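Local coordinates for protein Ifi204 (Mus musculus domesticus, PDB 5YZW) that probably senses foreign DNA in innate immunity, binding the double helix through HIN domains built of paired OB folds, at residues 11-16 with 35-40; 31-36 with 46-51. One frame throughout, in Å; residues are numbered along the deposited sequence.

Contact 1: residues 11-16 with 35-40; sequences KQVMVL and ATVATE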
ATOM      1  N   LYS A  11      18.002  -7.267  -5.097  1.00 43.74           N
ATOM      2  CA  LYS A  11      17.926  -5.915  -4.544  1.00 45.94           C
ATOM      3  C   LYS A  11      18.007  -6.007  -3.028  1.00 47.71           C
ATOM      4  O   LYS A  11      17.238  -6.752  -2.405  1.00 45.97           O
ATOM      5  CB  LYS A  11      16.625  -5.191  -4.936  1.00 42.52           C
ATOM      6  CG  LYS A  11      16.636  -3.663  -4.607  1.00 40.88           C
ATOM      7  CD  LYS A  11      15.241  -2.960  -4.829  1.00 37.96           C
ATOM      8  CE  LYS A  11      14.774  -3.112  -6.255  1.00 39.09           C
ATOM      9  NZ  LYS A  11      15.775  -2.554  -7.218  1.00 38.76           N
ATOM     10  N   GLN A  12      18.912  -5.238  -2.435  1.00 42.37           N
ATOM     11  CA  GLN A  12      19.177  -5.285  -1.001  1.00 46.48           C
ATOM     12  C   GLN A  12      18.475  -4.113  -0.347  1.00 47.15           C
ATOM     13  O   GLN A  12      18.801  -2.960  -0.638  1.00 48.27           O
ATOM     14  CB  GLN A  12      20.679  -5.220  -0.699  1.00 50.07           C
ATOM     15  CG  GLN A  12      21.369  -6.554  -0.617  1.00 63.62           C
ATOM     16  CD  GLN A  12      22.817  -6.425  -0.168  1.00 74.26           C
ATOM     17  OE1 GLN A  12      23.209  -5.410   0.424  1.00 76.95           O
ATOM     18  NE2 GLN A  12      23.614  -7.466  -0.423  1.00 62.27           N
ATOM     19  N   VAL A  13      17.518  -4.398   0.542  1.00 46.76           N
ATOM     20  CA  VAL A  13      16.657  -3.352   1.089  1.00 44.65           C
ATOM     21  C   VAL A  13      16.470  -3.514   2.591  1.00 48.16           C
ATOM     22  O   VAL A  13      16.614  -4.601   3.156  1.00 49.37           O
ATOM     23  CB  VAL A  13      15.269  -3.294   0.394  1.00 40.63           C
ATOM     24  CG1 VAL A  13      15.423  -3.076  -1.087  1.00 38.36           C
ATOM     25  CG2 VAL A  13      14.477  -4.584   0.643  1.00 34.94           C
ATOM     26  N   MET A  14      16.115  -2.404   3.230  1.00 44.61           N
ATOM     27  CA  MET A  14      15.594  -2.429   4.583  1.00 45.96           C
ATOM     28  C   MET A  14      14.071  -2.332   4.542  1.00 44.72           C
ATOM     29  O   MET A  14      13.520  -1.487   3.836  1.00 43.85           O
ATOM     30  CB  MET A  14      16.159  -1.290   5.426  1.00 51.19           C
ATOM     31  CG  MET A  14      15.836  -1.498   6.901  1.00 62.93           C
ATOM     32  SD  MET A  14      16.348  -0.174   7.993  1.00 72.14           S
ATOM     33  CE  MET A  14      18.024  -0.691   8.413  1.00 71.05           C
ATOM     34  N   VAL A  15      13.407  -3.210   5.288  1.00 45.36           N
ATOM     35  CA  VAL A  15      11.956  -3.164   5.463  1.00 50.64           C
ATOM     36  C   VAL A  15      11.593  -1.978   6.342  1.00 44.49           C
ATOM     37  O   VAL A  15      12.079  -1.863   7.470  1.00 51.61           O
ATOM     38  CB  VAL A  15      11.451  -4.473   6.084  1.00 44.37           C
ATOM     39  CG1 VAL A  15       9.930  -4.427   6.248  1.00 46.68           C
ATOM     40  CG2 VAL A  15      11.896  -5.666   5.239  1.00 42.99           C
ATOM     41  N   LEU A  16      10.722  -1.099   5.838  1.00 43.39           N
ATOM     42  CA  LEU A  16      10.274   0.067   6.596  1.00 48.12           C
ATOM     43  C   LEU A  16       8.938  -0.155   7.300  1.00 48.28           C
ATOM     44  O   LEU A  16       8.805   0.150   8.484  1.00 56.11           O
ATOM     45  CB  LEU A  16      10.173   1.285   5.674  1.00 49.99           C
ATOM     46  CG  LEU A  16      11.489   1.676   4.980  1.00 56.05           C
ATOM     47  CD1 LEU A  16      11.366   3.038   4.338  1.00 53.70           C
ATOM     48  CD2 LEU A  16      12.662   1.658   5.930  1.00 54.21           C
ATOM     49  N   ALA A  35       4.244  -4.082   1.678  1.00 38.77           N
ATOM     50  CA  ALA A  35       5.410  -3.615   2.407  1.00 42.76           C
ATOM     51  C   ALA A  35       5.968  -2.392   1.704  1.00 40.74           C
ATOM     52  O   ALA A  35       5.856  -2.255   0.479  1.00 40.96           O
ATOM     53  CB  ALA A  35       6.512  -4.691   2.504  1.00 42.11           C
ATOM     54  N   THR A  36       6.564  -1.502   2.491  1.00 39.75           N
ATOM     55  CA  THR A  36       7.416  -0.437   1.982  1.00 41.98           C
ATOM     56  C   THR A  36       8.861  -0.765   2.355  1.00 45.02           C
ATOM     57  O   THR A  36       9.126  -1.146   3.503  1.00 44.77           O
ATOM     58  CB  THR A  36       6.977   0.912   2.554  1.00 39.30           C
ATOM     59  OG1 THR A  36       5.667   1.216   2.056  1.00 51.78           O
ATOM     60  CG2 THR A  36       7.925   2.013   2.116  1.00 41.34           C
ATOM     61  N   VAL A  37       9.773  -0.714   1.377  1.00 43.85           N
ATOM     62  CA  VAL A  37      11.182  -1.054   1.602  1.00 40.55           C
ATOM     63  C   VAL A  37      12.042   0.028   0.964  1.00 47.10           C
ATOM     64  O   VAL A  37      11.556   0.864   0.202  1.00 42.36           O
ATOM     65  CB  VAL A  37      11.588  -2.438   1.050  1.00 34.89           C
ATOM     66  CG1 VAL A  37      10.750  -3.549   1.657  1.00 35.65           C
ATOM     67  CG2 VAL A  37      11.557  -2.468  -0.481  1.00 35.12           C
ATOM     68  N   ALA A  38      13.342   0.000   1.278  1.00 43.02           N
ATOM     69  CA  ALA A  38      14.223   1.060   0.800  1.00 47.27           C
ATOM     70  C   ALA A  38      15.633   0.541   0.572  1.00 45.52           C
ATOM     71  O   ALA A  38      16.166  -0.205   1.400  1.00 43.70           O
ATOM     72  CB  ALA A  38      14.278   2.229   1.787  1.00 42.86           C
ATOM     73  N   THR A  39      16.230   0.940  -0.553  1.00 46.97           N
ATOM     74  CA  THR A  39      17.686   0.955  -0.691  1.00 44.66           C
ATOM     75  C   THR A  39      18.200   2.205   0.006  1.00 50.13           C
ATOM     76  O   THR A  39      17.439   2.940   0.637  1.00 44.93           O
ATOM     77  CB  THR A  39      18.118   0.934  -2.151  1.00 47.77           C
ATOM     78  OG1 THR A  39      17.661   2.125  -2.797  1.00 48.74           O
ATOM     79  CG2 THR A  39      17.594  -0.301  -2.886  1.00 46.77           C
ATOM     80  N   GLU A  40      19.499   2.483  -0.107  1.00 44.10           N
ATOM     81  CA  GLU A  40      20.020   3.717   0.472  1.00 49.79           C
ATOM     82  C   GLU A  40      19.525   4.977  -0.242  1.00 53.02           C
ATOM     83  O   GLU A  40      19.530   6.054   0.367  1.00 58.14           O
ATOM     84  CB  GLU A  40      21.557   3.676   0.479  1.00 56.39           C
ATOM     85  CG  GLU A  40      22.079   2.395   1.128  1.00 68.53           C
ATOM     86  CD  GLU A  40      23.505   2.513   1.679  1.00 88.22           C
ATOM     87  OE1 GLU A  40      23.713   3.189   2.715  1.00 93.92           O
ATOM     88  OE2 GLU A  40      24.415   1.902   1.077  1.00 89.54           O
TER

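Contact 2: residues 31-36 with 46-51; sequences RMFHAT and VKVFDT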
ATOM      1  N   ARG A  31      -3.825 -15.056  -0.412  1.00 50.63           N
ATOM      2  CA  ARG A  31      -3.331 -14.114   0.584  1.00 49.92           C
ATOM      3  C   ARG A  31      -2.190 -13.261   0.041  1.00 52.18           C
ATOM      4  O   ARG A  31      -1.417 -13.691  -0.830  1.00 47.60           O
ATOM      5  CB  ARG A  31      -2.858 -14.836   1.858  1.00 49.33           C
ATOM      6  CG  ARG A  31      -3.847 -15.869   2.393  1.00 50.86           C
ATOM      7  CD  ARG A  31      -4.770 -15.291   3.473  1.00 53.20           C
ATOM      8  NE  ARG A  31      -4.089 -14.933   4.720  1.00 50.04           N
ATOM      9  CZ  ARG A  31      -4.697 -14.322   5.736  1.00 56.47           C
ATOM     10  NH1 ARG A  31      -5.986 -14.008   5.632  1.00 50.44           N
ATOM     11  NH2 ARG A  31      -4.032 -14.029   6.852  1.00 47.42           N
ATOM     12  N   MET A  32      -2.078 -12.053   0.594  1.00 41.02           N
ATOM     13  CA  MET A  32      -0.994 -11.145   0.251  1.00 42.96           C
ATOM     14  C   MET A  32      -0.772 -10.218   1.440  1.00 47.03           C
ATOM     15  O   MET A  32      -1.603 -10.151   2.351  1.00 43.95           O
ATOM     16  CB  MET A  32      -1.326 -10.365  -1.026  1.00 43.62           C
ATOM     17  CG  MET A  32      -2.261  -9.195  -0.779  1.00 49.20           C
ATOM     18  SD  MET A  32      -2.769  -8.378  -2.294  1.00 49.59           S
ATOM     19  CE  MET A  32      -1.312  -7.373  -2.624  1.00 46.83           C
ATOM     20  N   PHE A  33       0.379  -9.525   1.453  1.00 39.46           N
ATOM     21  CA  PHE A  33       0.512  -8.310   2.251  1.00 36.97           C
ATOM     22  C   PHE A  33       1.303  -7.273   1.465  1.00 39.04           C
ATOM     23  O   PHE A  33       1.881  -7.559   0.406  1.00 41.95           O
ATOM     24  CB  PHE A  33       1.128  -8.549   3.643  1.00 37.81           C
ATOM     25  CG  PHE A  33       2.509  -9.170   3.621  1.00 44.64           C
ATOM     26  CD1 PHE A  33       3.642  -8.373   3.506  1.00 39.45           C
ATOM     27  CD2 PHE A  33       2.670 -10.533   3.749  1.00 42.02           C
ATOM     28  CE1 PHE A  33       4.951  -8.938   3.510  1.00 41.42           C
ATOM     29  CE2 PHE A  33       3.964 -11.115   3.747  1.00 45.60           C
ATOM     30  CZ  PHE A  33       5.094 -10.310   3.623  1.00 41.22           C
ATOM     31  N   HIS A  34       1.285  -6.044   1.983  1.00 38.98           N
ATOM     32  CA  HIS A  34       1.977  -4.901   1.399  1.00 40.67           C
ATOM     33  C   HIS A  34       3.152  -4.532   2.294  1.00 45.86           C
ATOM     34  O   HIS A  34       3.072  -4.660   3.521  1.00 41.04           O
ATOM     35  CB  HIS A  34       1.053  -3.681   1.269  1.00 37.72           C
ATOM     36  CG  HIS A  34       0.065  -3.766   0.149  1.00 44.74           C
ATOM     37  ND1 HIS A  34       0.330  -3.297  -1.122  1.00 46.96           N
ATOM     38  CD2 HIS A  34      -1.206  -4.226   0.121  1.00 45.31           C
ATOM     39  CE1 HIS A  34      -0.727  -3.497  -1.889  1.00 45.22           C
ATOM     40  NE2 HIS A  34      -1.670  -4.067  -1.162  1.00 45.63           N
ATOM     41  N   ALA A  35       4.244  -4.082   1.678  1.00 38.77           N
ATOM     42  CA  ALA A  35       5.410  -3.615   2.407  1.00 42.76           C
ATOM     43  C   ALA A  35       5.968  -2.392   1.704  1.00 40.74           C
ATOM     44  O   ALA A  35       5.856  -2.255   0.479  1.00 40.96           O
ATOM     45  CB  ALA A  35       6.512  -4.691   2.504  1.00 42.11           C
ATOM     46  N   THR A  36       6.564  -1.502   2.491  1.00 39.75           N
ATOM     47  CA  THR A  36       7.416  -0.437   1.982  1.00 41.98           C
ATOM     48  C   THR A  36       8.861  -0.765   2.355  1.00 45.02           C
ATOM     49  O   THR A  36       9.126  -1.146   3.503  1.00 44.77           O
ATOM     50  CB  THR A  36       6.977   0.912   2.554  1.00 39.30           C
ATOM     51  OG1 THR A  36       5.667   1.216   2.056  1.00 51.78           O
ATOM     52  CG2 THR A  36       7.925   2.013   2.116  1.00 41.34           C
ATOM     53  N   VAL A  46       5.974  -2.837  -2.239  1.00 36.62           N
ATOM     54  CA  VAL A  46       6.108  -4.261  -2.508  1.00 36.91           C
ATOM     55  C   VAL A  46       4.774  -4.945  -2.259  1.00 41.30           C
ATOM     56  O   VAL A  46       4.145  -4.727  -1.217  1.00 40.02           O
ATOM     57  CB  VAL A  46       7.196  -4.904  -1.624  1.00 40.08           C
ATOM     58  CG1 VAL A  46       7.342  -6.393  -1.950  1.00 39.11           C
ATOM     59  CG2 VAL A  46       8.521  -4.180  -1.815  1.00 35.94           C
ATOM     60  N   LYS A  47       4.383  -5.808  -3.191  1.00 41.50           N
ATOM     61  CA  LYS A  47       3.266  -6.726  -3.039  1.00 41.41           C
ATOM     62  C   LYS A  47       3.820  -8.133  -2.878  1.00 45.39           C
ATOM     63  O   LYS A  47       4.483  -8.652  -3.785  1.00 44.99           O
ATOM     64  CB  LYS A  47       2.343  -6.648  -4.250  1.00 39.67           C
ATOM     65  CG  LYS A  47       1.381  -5.465  -4.213  1.00 36.40           C
ATOM     66  CD  LYS A  47       0.770  -5.215  -5.602  1.00 42.20           C
ATOM     67  CE  LYS A  47      -0.356  -4.165  -5.559  1.00 43.97           C
ATOM     68  NZ  LYS A  47      -0.957  -4.026  -6.907  1.00 41.11           N
ATOM     69  N   VAL A  48       3.559  -8.740  -1.724  1.00 38.12           N
ATOM     70  CA  VAL A  48       4.073 -10.058  -1.373  1.00 41.99           C
ATOM     71  C   VAL A  48       2.916 -11.033  -1.463  1.00 45.32           C
ATOM     72  O   VAL A  48       1.982 -10.981  -0.647  1.00 43.04           O
ATOM     73  CB  VAL A  48       4.704 -10.060   0.024  1.00 43.47           C
ATOM     74  CG1 VAL A  48       5.168 -11.463   0.392  1.00 50.11           C
ATOM     75  CG2 VAL A  48       5.869  -9.052   0.062  1.00 41.12           C
ATOM     76  N   PHE A  49       2.964 -11.922  -2.461  1.00 42.13           N
ATOM     77  CA  PHE A  49       1.890 -12.889  -2.680  1.00 48.32           C
ATOM     78  C   PHE A  49       2.168 -14.275  -2.099  1.00 53.66           C
ATOM     79  O   PHE A  49       1.281 -15.135  -2.153  1.00 51.13           O
ATOM     80  CB  PHE A  49       1.594 -13.008  -4.180  1.00 50.44           C
ATOM     81  CG  PHE A  49       1.068 -11.739  -4.788  1.00 53.85           C
ATOM     82  CD1 PHE A  49      -0.238 -11.327  -4.546  1.00 51.76           C
ATOM     83  CD2 PHE A  49       1.886 -10.939  -5.580  1.00 41.53           C
ATOM     84  CE1 PHE A  49      -0.731 -10.151  -5.099  1.00 50.14           C
ATOM     85  CE2 PHE A  49       1.399  -9.770  -6.132  1.00 50.15           C
ATOM     86  CZ  PHE A  49       0.082  -9.377  -5.891  1.00 55.19           C
ATOM     87  N   ASP A  50       3.366 -14.522  -1.553  1.00 49.26           N
ATOM     88  CA  ASP A  50       3.648 -15.714  -0.747  1.00 50.85           C
ATOM     89  C   ASP A  50       3.771 -15.247   0.700  1.00 50.49           C
ATOM     90  O   ASP A  50       4.843 -14.807   1.133  1.00 44.62           O
ATOM     91  CB  ASP A  50       4.924 -16.419  -1.212  1.00 50.91           C
ATOM     92  CG  ASP A  50       5.128 -17.773  -0.542  1.00 54.25           C
ATOM     93  OD1 ASP A  50       4.458 -18.065   0.473  1.00 48.68           O
ATOM     94  OD2 ASP A  50       5.980 -18.546  -1.027  1.00 53.24           O
ATOM     95  N   THR A  51       2.677 -15.356   1.454  1.00 44.67           N
ATOM     96  CA  THR A  51       2.684 -14.775   2.788  1.00 43.50           C
ATOM     97  C   THR A  51       3.489 -15.593   3.777  1.00 47.31           C
ATOM     98  O   THR A  51       3.620 -15.171   4.937  1.00 45.24           O
ATOM     99  CB  THR A  51       1.241 -14.555   3.281  1.00 39.08           C
ATOM    100  OG1 THR A  51       0.525 -15.797   3.267  1.00 43.90           O
ATOM    101  CG2 THR A  51       0.550 -13.576   2.350  1.00 38.56           C
TER
HETATM  102  O   HOH W   1       2.749  -2.106  -1.237  1.00 44.83           O

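Contact 1: residues 11-16 with 35-40
Peptide groups are the flat units that join Met14 to Ala38, and apolar side chains line both faces of the sheet they form. The two strands are the first and second of an OB fold in this HIN domain, running antiparallel but splayed at 130°. Met14 N reaches Ala38 O at 2.9 Å, and Ala38 N returns a more bent bond to Met14 O, with 138° at the hydrogen. Leu16 N then binds Thr36 O at 2.8 Å. In all three the donor stands somewhat out of the acceptor's carbonyl plane. On one face Val13 sets its CG2 against Val37, 3.6 Å from Val37 CB. With Val13 CG1 anti to the carbonyl carbon (chi1 -58°), CG2 falls between the backbone N and the carbonyl carbon, which brings it against its neighbour. Val15 CG2 lies more loosely beside Val37 CG1, and Ile63 and Phe44 extend this apolar layer. The opposite face carries Met14, Ala38 and Leu16, where Leu16 CD1 touches Ala38 CB at 4.0 Å; the tip of Met14 leads away from the pairing, and helix 96-103 meets Met14 and Leu16 through Arg99. Beyond the last bridge Val13 CA still approaches Ala38 O at 3.2 Å. There Lys11 crosses Thr39 at about a right angle on its way to a cation-pi contact with Phe44. The Thr39 hydroxyl turns from the pairing to bond Glu42 N, while its methyl CG2 rests 3.9 Å from Lys11 CG and 3.7 Å from Gln12 O.

Contact 2: residues 31-36 with 46-51
Met32 runs beside Phe49 and Lys47 on one face of the antiparallel hairpin formed by the second and third strands of the OB fold. Met32 CB sits 3.4 Å from Val48 O and also near Phe49 CD1. With CG between the backbone N and the carbonyl carbon (chi1 80°), Met32 SD comes alongside Phe49, 3.9 Å from Phe49 CE1, in an oblique Met-aromatic contact. The terminal Met32 CE touches both Phe49 CE1 and Lys47 CG, 3.7 Å from Lys47 CG. His34 continues this face, its CE1 against the extended Lys47 chain; both polar tips go to His187, His34 NE2 to its carbonyl and Lys47 NZ to its ring, which ties the hairpin to a segment among the strands of the other OB fold. On the opposite face Phe33 and Val48 lie side by side. Val48 CB stands over the Phe33 ring, 3.7 Å from its centroid and 16° off the normal, a CH-pi contact, and Val48 CG1 closes on Phe33 CZ at 3.4 Å. Thr51 CG2 approaches Phe33 CD2 obliquely, and Phe57 meets the ring edge-to-face. An alanine in place of Phe33 would probably leave a gap above Val48 and deprive Thr51 CG2 and Phe57 of their aromatic partner. Two reciprocal backbone pairs, Phe33 with Val48 and Ala35 with Val46, hold the strands together. Val46 O, already bonded by Ala35 N, also accepts from a water at 3.0 Å, and this water lies in the plane of the His34 ring, 2.7 Å from ND1.

From the N terminus the chain lays down strand 11-25, turns back as strand 30-38, and turns again into strand 43-48. Contact 1 closes the longer loop, joining residues 11-16 to 35-40 at the end of the first hairpin remote from its turn; contact 2 closes the shorter one, joining 31-36 to 46-51. The loops interleave rather than nest, since 31-36 precedes the end of contact 1, and Ala35 and Thr36 belong to both. Strand 30-38 is thus the middle member, paired along its two sides. The contacts also touch directly, Val37 CG2 packing 3.7 Å from Val46 CG2. Contact 1 borders helix 96-103, whereas contact 2 reaches toward the second OB fold.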